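Local atomic coordinates of BepE protein (Bartonella henselae str. Houston-1, PDB entry 4YK3), a protein that is a Bartonella effector translocated by the VirB type IV secretion system, represented here by its BID domain, which probably serves as the secretion signal. Residues A[39-42]-A[43-47]. Residues are numbered along the deposited sequence; the frame is centred on the assembly and turned at random.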
ATOM      1  N   GLN A  39      -4.425   4.564   3.330  1.00 36.48           N
ATOM      2  CA  GLN A  39      -5.881   4.472   3.322  1.00 37.54           C
ATOM      3  C   GLN A  39      -6.439   4.009   1.978  1.00 45.41           C
ATOM      4  O   GLN A  39      -7.429   3.271   1.926  1.00 45.76           O
ATOM      5  CB  GLN A  39      -6.502   5.808   3.697  1.00 42.17           C
ATOM      6  CG  GLN A  39      -6.315   6.169   5.157  1.00 56.18           C
ATOM      7  CD  GLN A  39      -6.911   5.125   6.086  1.00 64.42           C
ATOM      8  OE1 GLN A  39      -8.131   5.025   6.228  1.00 65.14           O
ATOM      9  NE2 GLN A  39      -6.048   4.342   6.727  1.00 66.26           N
ATOM     10  N   GLU A  40      -5.795   4.438   0.898  1.00 41.29           N
ATOM     11  CA  GLU A  40      -6.198   4.044  -0.451  1.00 41.16           C
ATOM     12  C   GLU A  40      -5.987   2.550  -0.693  1.00 38.23           C
ATOM     13  O   GLU A  40      -6.846   1.861  -1.248  1.00 36.44           O
ATOM     14  CB  GLU A  40      -5.409   4.851  -1.485  1.00 44.94           C
ATOM     15  CG  GLU A  40      -6.016   4.847  -2.853  1.00 57.75           C
ATOM     16  CD  GLU A  40      -7.222   5.750  -2.947  1.00 59.32           C
ATOM     17  OE1 GLU A  40      -7.335   6.651  -2.095  1.00 56.92           O
ATOM     18  OE2 GLU A  40      -8.047   5.551  -3.868  1.00 58.36           O
ATOM     19  N   VAL A  41      -4.816   2.060  -0.293  1.00 35.42           N
ATOM     20  CA  VAL A  41      -4.516   0.643  -0.378  1.00 35.04           C
ATOM     21  C   VAL A  41      -5.570  -0.162   0.391  1.00 38.81           C
ATOM     22  O   VAL A  41      -6.052  -1.165  -0.115  1.00 38.57           O
ATOM     23  CB  VAL A  41      -3.090   0.355   0.142  1.00 36.63           C
ATOM     24  CG1 VAL A  41      -2.862  -1.149   0.339  1.00 33.11           C
ATOM     25  CG2 VAL A  41      -2.054   0.928  -0.828  1.00 31.34           C
ATOM     26  N   MET A  42      -5.939   0.277   1.597  1.00 33.62           N
ATOM     27  CA  MET A  42      -6.891  -0.504   2.389  1.00 42.90           C
ATOM     28  C   MET A  42      -8.256  -0.549   1.716  1.00 48.71           C
ATOM     29  O   MET A  42      -8.948  -1.572   1.764  1.00 40.58           O
ATOM     30  CB  MET A  42      -7.039   0.058   3.804  1.00 40.79           C
ATOM     31  CG  MET A  42      -5.766  -0.025   4.627  1.00 49.69           C
ATOM     32  SD  MET A  42      -5.951   0.696   6.262  1.00 56.55           S
ATOM     33  CE  MET A  42      -7.281  -0.304   6.941  1.00 56.76           C
ATOM     34  N   HIS A  43      -8.654   0.569   1.116  1.00 41.61           N
ATOM     35  CA  HIS A  43      -9.932   0.617   0.419  1.00 42.43           C
ATOM     36  C   HIS A  43      -9.965  -0.431  -0.694  1.00 42.39           C
ATOM     37  O   HIS A  43     -10.902  -1.211  -0.809  1.00 41.33           O
ATOM     38  CB  HIS A  43     -10.184   2.007  -0.164  1.00 42.64           C
ATOM     39  CG  HIS A  43     -11.367   2.066  -1.077  1.00 44.46           C
ATOM     40  ND1 HIS A  43     -12.662   2.158  -0.614  1.00 56.78           N
ATOM     41  CD2 HIS A  43     -11.453   2.033  -2.427  1.00 46.39           C
ATOM     42  CE1 HIS A  43     -13.494   2.188  -1.640  1.00 57.33           C
ATOM     43  NE2 HIS A  43     -12.786   2.116  -2.752  1.00 52.31           N
ATOM     44  N   TRP A  44      -8.926  -0.455  -1.511  1.00 37.45           N
ATOM     45  CA  TRP A  44      -8.928  -1.353  -2.640  1.00 39.32           C
ATOM     46  C   TRP A  44      -8.657  -2.801  -2.209  1.00 38.52           C
ATOM     47  O   TRP A  44      -9.072  -3.724  -2.912  1.00 37.86           O
ATOM     48  CB  TRP A  44      -7.928  -0.877  -3.710  1.00 29.41           C
ATOM     49  CG  TRP A  44      -8.388   0.414  -4.357  1.00 38.95           C
ATOM     50  CD1 TRP A  44      -7.816   1.644  -4.207  1.00 34.60           C
ATOM     51  CD2 TRP A  44      -9.542   0.613  -5.199  1.00 38.76           C
ATOM     52  NE1 TRP A  44      -8.521   2.578  -4.901  1.00 38.79           N
ATOM     53  CE2 TRP A  44      -9.586   1.985  -5.519  1.00 40.95           C
ATOM     54  CE3 TRP A  44     -10.533  -0.232  -5.710  1.00 41.03           C
ATOM     55  CZ2 TRP A  44     -10.584   2.541  -6.337  1.00 36.27           C
ATOM     56  CZ3 TRP A  44     -11.523   0.313  -6.514  1.00 42.60           C
ATOM     57  CH2 TRP A  44     -11.536   1.686  -6.830  1.00 44.89           C
ATOM     58  N   CYS A  45      -7.995  -3.011  -1.062  1.00 33.63           N
ATOM     59  CA  CYS A  45      -7.862  -4.379  -0.534  1.00 32.83           C
ATOM     60  C   CYS A  45      -9.245  -4.922  -0.202  1.00 37.30           C
ATOM     61  O   CYS A  45      -9.567  -6.070  -0.524  1.00 32.59           O
ATOM     62  CB  CYS A  45      -6.965  -4.451   0.715  1.00 33.73           C
ATOM     63  SG  CYS A  45      -5.203  -4.530   0.306  1.00 38.77           S
ATOM     64  N   LYS A  46     -10.067  -4.084   0.425  1.00 30.14           N
ATOM     65  CA  LYS A  46     -11.441  -4.477   0.725  1.00 44.25           C
ATOM     66  C   LYS A  46     -12.179  -4.911  -0.552  1.00 37.94           C
ATOM     67  O   LYS A  46     -12.903  -5.890  -0.554  1.00 36.62           O
ATOM     68  CB  LYS A  46     -12.200  -3.344   1.409  1.00 37.68           C
ATOM     69  CG  LYS A  46     -13.588  -3.749   1.876  1.00 49.50           C
ATOM     70  CD  LYS A  46     -14.475  -2.545   2.128  1.00 60.55           C
ATOM     71  CE  LYS A  46     -14.464  -2.146   3.599  1.00 76.11           C
ATOM     72  NZ  LYS A  46     -15.461  -1.074   3.909  1.00 84.73           N
ATOM     73  N   ILE A  47     -11.961  -4.192  -1.645  1.00 33.45           N
ATOM     74  CA  ILE A  47     -12.651  -4.503  -2.894  1.00 37.10           C
ATOM     75  C   ILE A  47     -12.065  -5.717  -3.618  1.00 39.96           C
ATOM     76  O   ILE A  47     -12.808  -6.570  -4.106  1.00 39.08           O
ATOM     77  CB  ILE A  47     -12.659  -3.268  -3.792  1.00 42.57           C
ATOM     78  CG1 ILE A  47     -13.670  -2.263  -3.237  1.00 44.28           C
ATOM     79  CG2 ILE A  47     -13.020  -3.625  -5.218  1.00 46.46           C
ATOM     80  CD1 ILE A  47     -13.350  -0.879  -3.619  1.00 54.50           C
TER
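E40 and W44, one turn apart on helix 32-49 of the BID domain's helical bundle, are joined twice, through the main chain and through their side chains. The side chain of W44 can be followed outward. Its CB lies 3.8 Å from E40 O, the carbonyl that also accepts the i to i+4 bond from W44 N. With CG anti to its own carbonyl carbon (chi1 -68°), the indole presents its CD1-NE1 edge to E40, and CD1 comes within 3.1 Å of E40 O, which approaches the ring obliquely. Next in the ring, NE1 gives its hydrogen to E40 OE2 at 3.2 Å, a somewhat bent bond with an N-H...O angle of 148°.

The carboxylate receives it on its anti side, out of its own plane, and the acceptor is likewise tilted from the indole plane. In E40, CG stands anti to the backbone N, which sets it at the indole edge, in the ring plane and 3.9 Å from W44 CD1; the bend at chi2 (76°) then turns the carboxylate so that OE2 meets NE1, and the two side chains run side by side. H43 turns an edge of its imidazole to one indole face, with CD2 3.6 Å above the plane and over its centre, and W44 CE2 in the imidazole plane. The ring of H108 stacks with W44, and L109 on the same helix 97-129 also touches it, tying the indole to a neighbouring helix of the bundle.

Regular i to i+4 bonds from H43 N to Q39 O and from K46 N to M42 O continue the helical pattern. V41 and C45 form the buried side of this turn, where both meet L55 and V41 also packs on M59 of helix 56-64. Their backbone bond, C45 N to V41 O, measures 2.8 Å, and V41 CG1 lies 4.1 Å from C45 SG.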